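Local coordinates for flagellar protein (PDB 3C12) that caps the flagellar hook during assembly and is probably required for hook formation, this chain being the C-terminal part with its Tudor-like and Ig-like domains, at residues H12-S18 with T103-V109; A29-A35 with G64-W70; F40-T46 with Y85-Q91. Residues are numbered along the deposited sequence.

How the contacts relate
From the N terminus, strand 13-17 comes first and waits longest for its partner. Strands 29-35 and 40-46 follow in turn. Segment 64-70 then returns to 29-35 and closes contact 2. Segment 85-91 returns to 40-46 and closes contact 3, so contacts 2 and 3 cross along the chain. Segment 103-109 finally closes contact 1, and the other two nest inside its loop. Contacts 2 and 3 face each other in the Ig-like domain, where Phe68 CD2 lies 3.4 Å from Phe43 CE2. The long strand 98-115 pairs with 13-17, 29-35 and 83-93. It thereby ties the Ig-like strands to the Tudor-like part.

Contact 1 (H12-S18 with T103-V109); sequences HNVLVPS and TYVDAPV
Strand 13-17 runs antiparallel to strand 103-109, with axes 4.3 Å apart at 149°. Asn13, Leu15 and Pro17 form non-hydrogen-bonded pairs with Pro108, Asp106 and Tyr104. Val14 and Val16 form hydrogen-bonded pairs with Ala107 and Val105; Val14 N to Ala107 O is 2.9 Å. On the valine face, Val14 and Val16 are m, while Val105 is t. Val109, also t, points toward 12-18 and sets CG2 3.4 Å from Val14 CG1; Leu123 covers this side. On the other face, Asn13 (chi1 -88°) gives a very short 2.4 Å hydrogen bond from ND2 to OD1 of Asp106 (t). Leu15 (chi1 -91°, between wells) sets CD1 3.1 Å from Asp106 OD2. Tyr104, m, brings CE2 to 3.6 Å from Pro17 CG. At the end, Thr103 (chi1 37°) donates from OG1 to Ser18 O at 2.8 Å. This joins the N-terminal Tudor-like strand to the long strand shared with the Ig-like domain. Both prolines occupy non-hydrogen-bonded positions, so their missing NH groups cost no hydrogen bond between these strands.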
loop_
_atom_site.group_PDB
_atom_site.type_symbol
_atom_site.label_atom_id
_atom_site.label_comp_id
_atom_site.label_asym_id
_atom_site.label_seq_id
_atom_site.Cartn_x
_atom_site.Cartn_y
_atom_site.Cartn_z
ATOM N N HIS A 12 9.421 -17.373 9.531
ATOM C CA HIS A 12 10.214 -16.343 8.881
ATOM C C HIS A 12 9.480 -15.005 8.843
ATOM O O HIS A 12 8.378 -14.877 9.386
ATOM C CB HIS A 12 10.575 -16.792 7.465
ATOM C CG HIS A 12 11.521 -17.953 7.426
ATOM N ND1 HIS A 12 11.939 -18.534 6.248
ATOM C CD2 HIS A 12 12.151 -18.621 8.421
ATOM C CE1 HIS A 12 12.786 -19.511 6.519
ATOM N NE2 HIS A 12 12.932 -19.584 7.830
ATOM N N ASN A 13 10.105 -14.010 8.214
ATOM C CA ASN A 13 9.523 -12.675 8.087
ATOM C C ASN A 13 9.176 -12.390 6.640
ATOM O O ASN A 13 9.844 -12.857 5.721
ATOM C CB ASN A 13 10.487 -11.606 8.616
ATOM C CG ASN A 13 10.326 -11.364 10.105
ATOM O OD1 ASN A 13 10.344 -12.295 10.905
ATOM N ND2 ASN A 13 10.167 -10.107 10.484
ATOM N N VAL A 14 8.114 -11.628 6.441
ATOM C CA VAL A 14 7.683 -11.293 5.100
ATOM C C VAL A 14 7.411 -9.810 4.971
ATOM O O VAL A 14 7.244 -9.098 5.963
ATOM C CB VAL A 14 6.394 -12.058 4.709
ATOM C CG1 VAL A 14 6.664 -13.549 4.684
ATOM C CG2 VAL A 14 5.274 -11.732 5.690
ATOM N N LEU A 15 7.384 -9.352 3.729
ATOM C CA LEU A 15 7.106 -7.966 3.434
ATOM C C LEU A 15 5.799 -7.941 2.688
ATOM O O LEU A 15 5.676 -8.512 1.611
ATOM C CB LEU A 15 8.215 -7.355 2.578
ATOM C CG LEU A 15 9.359 -6.679 3.337
ATOM C CD1 LEU A 15 9.960 -7.640 4.340
ATOM C CD2 LEU A 15 10.406 -6.213 2.351
ATOM N N VAL A 16 4.814 -7.288 3.283
ATOM C CA VAL A 16 3.506 -7.180 2.675
ATOM C C VAL A 16 3.062 -5.728 2.654
ATOM O O VAL A 16 3.443 -4.936 3.514
ATOM C CB VAL A 16 2.466 -8.008 3.455
ATOM C CG1 VAL A 16 2.804 -9.479 3.363
ATOM C CG2 VAL A 16 2.444 -7.571 4.907
ATOM N N PRO A 17 2.269 -5.356 1.647
ATOM C CA PRO A 17 1.764 -3.989 1.515
ATOM C C PRO A 17 0.827 -3.711 2.681
ATOM O O PRO A 17 -0.171 -4.404 2.849
ATOM C CB PRO A 17 1.020 -4.024 0.185
ATOM C CG PRO A 17 1.749 -5.068 -0.580
ATOM C CD PRO A 17 1.953 -6.143 0.446
ATOM N N SER A 18 1.147 -2.706 3.488
ATOM C CA SER A 18 0.309 -2.378 4.632
ATOM C C SER A 18 0.248 -0.878 4.855
ATOM O O SER A 18 1.255 -0.192 4.741
ATOM C CB SER A 18 0.848 -3.072 5.889
ATOM O OG SER A 18 -0.007 -2.877 6.994
ATOM N N THR A 103 3.680 1.697 1.062
ATOM C CA THR A 103 4.448 1.157 2.173
ATOM C C THR A 103 4.339 -0.358 2.284
ATOM O O THR A 103 3.256 -0.924 2.142
ATOM C CB THR A 103 3.990 1.780 3.506
ATOM O OG1 THR A 103 2.571 1.966 3.483
ATOM C CG2 THR A 103 4.660 3.114 3.731
ATOM N N TYR A 104 5.475 -1.007 2.526
ATOM C CA TYR A 104 5.523 -2.455 2.691
ATOM C C TYR A 104 6.070 -2.714 4.068
ATOM O O TYR A 104 7.181 -2.306 4.398
ATOM C CB TYR A 104 6.419 -3.122 1.637
ATOM C CG TYR A 104 5.975 -2.838 0.220
ATOM C CD1 TYR A 104 6.258 -1.606 -0.380
ATOM C CD2 TYR A 104 5.206 -3.758 -0.492
ATOM C CE1 TYR A 104 5.778 -1.292 -1.654
ATOM C CE2 TYR A 104 4.718 -3.453 -1.770
ATOM C CZ TYR A 104 5.004 -2.216 -2.344
ATOM O OH TYR A 104 4.497 -1.874 -3.588
ATOM N N VAL A 105 5.276 -3.392 4.880
ATOM C CA VAL A 105 5.672 -3.671 6.245
ATOM C C VAL A 105 6.262 -5.044 6.436
ATOM O O VAL A 105 5.801 -6.023 5.840
ATOM C CB VAL A 105 4.476 -3.536 7.185
ATOM C CG1 VAL A 105 4.896 -3.826 8.603
ATOM C CG2 VAL A 105 3.895 -2.156 7.061
ATOM N N ASP A 106 7.290 -5.106 7.276
ATOM C CA ASP A 106 7.919 -6.375 7.582
ATOM C C ASP A 106 7.275 -6.946 8.843
ATOM O O ASP A 106 7.136 -6.244 9.850
ATOM C CB ASP A 106 9.416 -6.211 7.799
ATOM C CG ASP A 106 10.086 -7.526 8.177
ATOM O OD1 ASP A 106 9.927 -7.963 9.345
ATOM O OD2 ASP A 106 10.748 -8.132 7.303
ATOM N N ALA A 107 6.892 -8.221 8.783
ATOM C CA ALA A 107 6.241 -8.871 9.906
ATOM C C ALA A 107 6.542 -10.348 9.958
ATOM O O ALA A 107 6.719 -10.998 8.926
ATOM C CB ALA A 107 4.736 -8.676 9.821
ATOM N N PRO A 108 6.587 -10.906 11.173
ATOM C CA PRO A 108 6.866 -12.327 11.360
ATOM C C PRO A 108 5.633 -13.194 11.072
ATOM O O PRO A 108 4.535 -12.924 11.568
ATOM C CB PRO A 108 7.315 -12.383 12.813
ATOM C CG PRO A 108 6.433 -11.372 13.453
ATOM C CD PRO A 108 6.456 -10.220 12.472
ATOM N N VAL A 109 5.823 -14.221 10.247
ATOM C CA VAL A 109 4.748 -15.146 9.890
ATOM C C VAL A 109 4.587 -16.124 11.045
ATOM O O VAL A 109 5.227 -17.179 11.062
ATOM C CB VAL A 109 5.099 -15.949 8.630
ATOM C CG1 VAL A 109 3.965 -16.892 8.289
ATOM C CG2 VAL A 109 5.390 -15.010 7.475
#

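Contact 2 (A29-A35 with G64-W70); sequences AKGVVAA and GEVSFAW
Both segments are extended along their whole length. They run antiparallel at 147°, with axes 4.3 Å apart. Ala29, Gly31, Val33 and Ala35 form hydrogen-bonded pairs with Trp70, Phe68, Val66 and Gly64. Lys30, Val32 and Ala34 sit opposite Ala69, Ser67 and Glu65 in non-hydrogen-bonded pairs. Trp70 N to Ala29 O is 2.9 Å, Phe68 N to Gly31 O is 2.9 Å and Val66 N to Val33 O is 2.7 Å. At the far end Gly64 N reaches Ala35 O at 2.7 Å, while the return bond from Ala35 N to Gly64 O, also 2.7 Å, is weak. Gly64 has phi 144° and psi -173°, where a CB would press on the preceding carbonyl.

The pair belongs to the beta sandwich of the Ig-like domain. Phe68, Val33 and Val66 face its core, against Phe43 and Val41 of strand 39-46. Phe68 (chi1 73°, p) folds its ring across the neighbouring strand. Gly31 CA lies over the ring face in a CH-pi contact, 3.7 Å from the centroid. A CB on Gly31 would come 2.4 Å from Phe68 CZ. Val66, t, places CG2 3.6 Å from Ala35 CB. Trp70, t, meets Tyr85 edge-to-face. On the opposite face Val32, m, sets CG1 3.4 Å from Ser67 OG, and Glu65 forms a salt bridge with Arg136.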
loop_
_atom_site.group_PDB
_atom_site.type_symbol
_atom_site.label_atom_id
_atom_site.label_comp_id
_atom_site.label_asym_id
_atom_site.label_seq_id
_atom_site.Cartn_x
_atom_site.Cartn_y
_atom_site.Cartn_z
ATOM N N ALA A 29 8.946 -1.400 14.726
ATOM C CA ALA A 29 8.220 -1.748 13.517
ATOM C C ALA A 29 9.079 -1.260 12.363
ATOM O O ALA A 29 9.479 -0.105 12.328
ATOM C CB ALA A 29 6.874 -1.059 13.497
ATOM N N LYS A 30 9.378 -2.146 11.426
ATOM C CA LYS A 30 10.202 -1.780 10.291
ATOM C C LYS A 30 9.530 -2.148 8.979
ATOM O O LYS A 30 8.571 -2.916 8.954
ATOM C CB LYS A 30 11.571 -2.463 10.385
ATOM C CG LYS A 30 11.545 -3.989 10.311
ATOM C CD LYS A 30 12.959 -4.569 10.259
ATOM C CE LYS A 30 12.963 -6.093 10.195
ATOM N NZ LYS A 30 12.451 -6.722 11.443
ATOM N N GLY A 31 10.045 -1.592 7.889
ATOM C CA GLY A 31 9.489 -1.866 6.581
ATOM C C GLY A 31 10.293 -1.146 5.522
ATOM O O GLY A 31 11.381 -0.637 5.797
ATOM N N VAL A 32 9.756 -1.099 4.308
ATOM C CA VAL A 32 10.442 -0.449 3.206
ATOM C C VAL A 32 9.488 0.185 2.221
ATOM O O VAL A 32 8.302 -0.118 2.192
ATOM C CB VAL A 32 11.313 -1.440 2.423
ATOM C CG1 VAL A 32 12.409 -1.980 3.310
ATOM C CG2 VAL A 32 10.459 -2.564 1.903
ATOM N N VAL A 33 10.038 1.067 1.401
ATOM C CA VAL A 33 9.285 1.775 0.383
ATOM C C VAL A 33 10.182 1.934 -0.837
ATOM O O VAL A 33 11.403 2.014 -0.711
ATOM C CB VAL A 33 8.860 3.163 0.875
ATOM C CG1 VAL A 33 8.319 3.968 -0.270
ATOM C CG2 VAL A 33 7.804 3.028 1.953
ATOM N N ALA A 34 9.580 1.981 -2.018
ATOM C CA ALA A 34 10.363 2.121 -3.230
ATOM C C ALA A 34 10.405 3.560 -3.722
ATOM O O ALA A 34 9.446 4.046 -4.315
ATOM C CB ALA A 34 9.805 1.213 -4.303
ATOM N N ALA A 35 11.529 4.227 -3.466
ATOM C CA ALA A 35 11.754 5.613 -3.885
ATOM C C ALA A 35 11.975 5.663 -5.387
ATOM O O ALA A 35 12.738 4.875 -5.936
ATOM C CB ALA A 35 12.961 6.190 -3.171
ATOM N N GLY A 64 15.168 3.706 -5.910
ATOM C CA GLY A 64 15.423 2.379 -5.390
ATOM C C GLY A 64 14.709 2.188 -4.074
ATOM O O GLY A 64 13.935 3.043 -3.656
ATOM N N GLU A 65 14.976 1.071 -3.413
ATOM C CA GLU A 65 14.336 0.771 -2.149
ATOM C C GLU A 65 14.900 1.634 -1.035
ATOM O O GLU A 65 16.061 2.033 -1.066
ATOM C CB GLU A 65 14.537 -0.706 -1.805
ATOM C CG GLU A 65 13.475 -1.292 -0.894
ATOM C CD GLU A 65 13.686 -2.767 -0.644
ATOM O OE1 GLU A 65 14.652 -3.117 0.063
ATOM O OE2 GLU A 65 12.891 -3.577 -1.162
ATOM N N VAL A 66 14.056 1.924 -0.054
ATOM C CA VAL A 66 14.445 2.709 1.104
ATOM C C VAL A 66 13.722 2.125 2.319
ATOM O O VAL A 66 12.510 1.941 2.299
ATOM C CB VAL A 66 14.068 4.191 0.921
ATOM C CG1 VAL A 66 14.545 4.998 2.123
ATOM C CG2 VAL A 66 14.685 4.728 -0.359
ATOM N N SER A 67 14.479 1.823 3.368
ATOM C CA SER A 67 13.925 1.239 4.587
ATOM C C SER A 67 13.544 2.284 5.620
ATOM O O SER A 67 14.013 3.417 5.574
ATOM C CB SER A 67 14.936 0.284 5.219
ATOM O OG SER A 67 15.385 -0.681 4.284
ATOM N N PHE A 68 12.696 1.886 6.560
ATOM C CA PHE A 68 12.256 2.775 7.627
ATOM C C PHE A 68 12.135 1.967 8.908
ATOM O O PHE A 68 11.975 0.748 8.865
ATOM C CB PHE A 68 10.905 3.419 7.278
ATOM C CG PHE A 68 9.730 2.479 7.358
ATOM C CD1 PHE A 68 9.214 2.089 8.588
ATOM C CD2 PHE A 68 9.141 1.984 6.203
ATOM C CE1 PHE A 68 8.136 1.225 8.662
ATOM C CE2 PHE A 68 8.062 1.120 6.270
ATOM C CZ PHE A 68 7.559 0.740 7.503
ATOM N N ALA A 69 12.212 2.644 10.046
ATOM C CA ALA A 69 12.105 1.971 11.331
ATOM C C ALA A 69 11.592 2.905 12.414
ATOM O O ALA A 69 12.157 3.972 12.648
ATOM C CB ALA A 69 13.454 1.396 11.733
ATOM N N TRP A 70 10.508 2.502 13.067
ATOM C CA TRP A 70 9.932 3.293 14.137
ATOM C C TRP A 70 10.221 2.577 15.443
ATOM O O TRP A 70 9.980 1.377 15.565
ATOM C CB TRP A 70 8.422 3.460 13.940
ATOM C CG TRP A 70 7.770 4.242 15.034
ATOM C CD1 TRP A 70 8.264 5.355 15.649
ATOM C CD2 TRP A 70 6.499 3.981 15.640
ATOM N NE1 TRP A 70 7.383 5.801 16.602
ATOM C CE2 TRP A 70 6.290 4.976 16.618
ATOM C CE3 TRP A 70 5.516 3.003 15.454
ATOM C CZ2 TRP A 70 5.139 5.022 17.408
ATOM C CZ3 TRP A 70 4.370 3.050 16.241
ATOM C CH2 TRP A 70 4.193 4.053 17.205
#

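Contact 3 (F40-T46 with Y85-Q91); sequences FVNFEIT and YGITATQ
Segments 40-46 and 85-91 are paired strands of the Ig-like beta sandwich. They run antiparallel at 160°, with axes 4.6 Å apart. Tyr85, m, comes first; its CB lies 4.0 Å from Ile45 CG2, and its OH is hydrogen-bonded to Ala81 O. Gly86 forms a hydrogen-bonded pair with Thr46, and Thr46 N reaches Gly86 O at 2.9 Å. Ile87, t at both chi angles, faces the core with Ile45 (m, p); its CG1 is 4.1 Å from Ile45 CD1 and its CD1 is 4.0 Å from Phe43 CD2. Thr88 turns to the other face and pairs with Glu44, where Glu44 N to Thr88 O is 2.8 Å. Ala89 returns to the core, with CB 3.8 Å from CD2 of Phe43. Phe43 is m, and its ring also meets that of Phe68. Thr90, m, pairs with Asn42, and Asn42 N to Thr90 O is 2.8 Å. Gln91, t, lies opposite Val41 with CA atoms 4.2 Å apart. Two waters sit on the polar face. One joins Asn42 O and Thr90 OG1, each at 3.0 Å. The other donates to Glu44 O at 2.8 Å and lies 2.8 Å from Thr46 OG1.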
loop_
_atom_site.group_PDB
_atom_site.type_symbol
_atom_site.label_atom_id
_atom_site.label_comp_id
_atom_site.label_asym_id
_atom_site.label_seq_id
_atom_site.Cartn_x
_atom_site.Cartn_y
_atom_site.Cartn_z
ATOM N N PHE A 40 14.616 12.539 -0.245
ATOM C CA PHE A 40 14.304 11.995 1.070
ATOM C C PHE A 40 12.845 11.571 1.149
ATOM O O PHE A 40 12.002 12.034 0.387
ATOM C CB PHE A 40 14.626 12.998 2.193
ATOM C CG PHE A 40 13.769 14.241 2.189
ATOM C CD1 PHE A 40 14.026 15.280 1.306
ATOM C CD2 PHE A 40 12.715 14.373 3.083
ATOM C CE1 PHE A 40 13.249 16.429 1.317
ATOM C CE2 PHE A 40 11.932 15.519 3.098
ATOM C CZ PHE A 40 12.201 16.547 2.214
ATOM N N VAL A 41 12.552 10.663 2.064
ATOM C CA VAL A 41 11.192 10.209 2.236
ATOM C C VAL A 41 10.811 10.392 3.692
ATOM O O VAL A 41 11.576 10.057 4.591
ATOM C CB VAL A 41 11.045 8.735 1.823
ATOM C CG1 VAL A 41 12.158 7.926 2.425
ATOM C CG2 VAL A 41 9.704 8.200 2.268
ATOM N N ASN A 42 9.635 10.962 3.916
ATOM C CA ASN A 42 9.147 11.189 5.267
ATOM C C ASN A 42 8.009 10.239 5.602
ATOM O O ASN A 42 6.976 10.219 4.933
ATOM C CB ASN A 42 8.683 12.639 5.442
ATOM C CG ASN A 42 9.836 13.608 5.576
ATOM O OD1 ASN A 42 9.635 14.810 5.681
ATOM N ND2 ASN A 42 11.053 13.085 5.575
ATOM N N PHE A 43 8.228 9.443 6.643
ATOM C CA PHE A 43 7.245 8.479 7.109
ATOM C C PHE A 43 6.538 9.069 8.313
ATOM O O PHE A 43 7.163 9.386 9.314
ATOM C CB PHE A 43 7.929 7.163 7.486
ATOM C CG PHE A 43 8.757 6.576 6.381
ATOM C CD1 PHE A 43 10.021 7.078 6.101
ATOM C CD2 PHE A 43 8.264 5.540 5.602
ATOM C CE1 PHE A 43 10.780 6.556 5.063
ATOM C CE2 PHE A 43 9.017 5.013 4.561
ATOM C CZ PHE A 43 10.276 5.523 4.292
ATOM N N GLU A 44 5.228 9.225 8.204
ATOM C CA GLU A 44 4.440 9.788 9.281
ATOM C C GLU A 44 3.554 8.737 9.941
ATOM O O GLU A 44 2.777 8.060 9.274
ATOM C CB GLU A 44 3.576 10.917 8.733
ATOM C CG GLU A 44 2.609 11.500 9.736
ATOM C CD GLU A 44 1.588 12.397 9.080
ATOM O OE1 GLU A 44 0.854 11.904 8.195
ATOM O OE2 GLU A 44 1.518 13.589 9.445
ATOM N N ILE A 45 3.671 8.614 11.258
ATOM C CA ILE A 45 2.880 7.653 12.017
ATOM C C ILE A 45 1.696 8.328 12.713
ATOM O O ILE A 45 1.881 9.252 13.494
ATOM C CB ILE A 45 3.760 6.941 13.077
ATOM C CG1 ILE A 45 4.593 5.851 12.411
ATOM C CG2 ILE A 45 2.894 6.334 14.165
ATOM C CD1 ILE A 45 5.462 6.345 11.309
ATOM N N THR A 46 0.483 7.871 12.421
ATOM C CA THR A 46 -0.706 8.436 13.049
ATOM C C THR A 46 -1.419 7.373 13.884
ATOM O O THR A 46 -1.148 6.179 13.740
ATOM C CB THR A 46 -1.675 9.006 12.006
ATOM O OG1 THR A 46 -2.011 7.988 11.060
ATOM C CG2 THR A 46 -1.042 10.173 11.281
ATOM N N TYR A 85 -0.786 1.044 14.150
ATOM C CA TYR A 85 -0.722 2.464 13.855
ATOM C C TYR A 85 -0.651 2.674 12.360
ATOM O O TYR A 85 -0.076 1.853 11.641
ATOM C CB TYR A 85 0.503 3.096 14.508
ATOM C CG TYR A 85 0.408 3.180 15.998
ATOM C CD1 TYR A 85 0.666 2.069 16.802
ATOM C CD2 TYR A 85 0.024 4.365 16.611
ATOM C CE1 TYR A 85 0.541 2.140 18.181
ATOM C CE2 TYR A 85 -0.104 4.453 17.991
ATOM C CZ TYR A 85 0.154 3.341 18.766
ATOM O OH TYR A 85 0.015 3.448 20.129
ATOM N N GLY A 86 -1.233 3.777 11.895
ATOM C CA GLY A 86 -1.212 4.074 10.476
ATOM C C GLY A 86 0.095 4.709 10.036
ATOM O O GLY A 86 0.676 5.518 10.757
ATOM N N ILE A 87 0.571 4.332 8.857
ATOM C CA ILE A 87 1.808 4.900 8.345
ATOM C C ILE A 87 1.672 5.398 6.910
ATOM O O ILE A 87 1.158 4.705 6.033
ATOM C CB ILE A 87 2.989 3.898 8.413
ATOM C CG1 ILE A 87 4.237 4.567 7.832
ATOM C CG2 ILE A 87 2.662 2.618 7.664
ATOM C CD1 ILE A 87 5.421 3.665 7.713
ATOM N N THR A 88 2.139 6.618 6.691
ATOM C CA THR A 88 2.098 7.241 5.380
ATOM C C THR A 88 3.506 7.664 4.976
ATOM O O THR A 88 4.272 8.183 5.788
ATOM C CB THR A 88 1.169 8.462 5.394
ATOM O OG1 THR A 88 -0.167 8.021 5.656
ATOM C CG2 THR A 88 1.206 9.185 4.059
ATOM N N ALA A 89 3.848 7.426 3.719
ATOM C CA ALA A 89 5.172 7.776 3.242
ATOM C C ALA A 89 5.093 8.756 2.106
ATOM O O ALA A 89 4.374 8.547 1.129
ATOM C CB ALA A 89 5.914 6.538 2.797
ATOM N N THR A 90 5.839 9.843 2.246
ATOM C CA THR A 90 5.872 10.864 1.220
ATOM C C THR A 90 7.289 11.138 0.794
ATOM O O THR A 90 8.169 11.410 1.613
ATOM C CB THR A 90 5.273 12.164 1.703
ATOM O OG1 THR A 90 4.001 11.901 2.305
ATOM C CG2 THR A 90 5.105 13.126 0.519
ATOM N N GLN A 91 7.491 11.071 -0.509
ATOM C CA GLN A 91 8.791 11.302 -1.096
ATOM C C GLN A 91 8.891 12.746 -1.546
ATOM O O GLN A 91 7.906 13.367 -1.944
ATOM C CB GLN A 91 8.985 10.381 -2.301
ATOM C CG GLN A 91 10.376 10.383 -2.888
ATOM C CD GLN A 91 10.391 9.923 -4.329
ATOM O OE1 GLN A 91 9.999 10.669 -5.222
ATOM N NE2 GLN A 91 10.836 8.688 -4.563
HETATM O O HOH W 1 4.005 10.791 5.133
HETATM O O HOH W 2 -0.013 7.975 9.162
#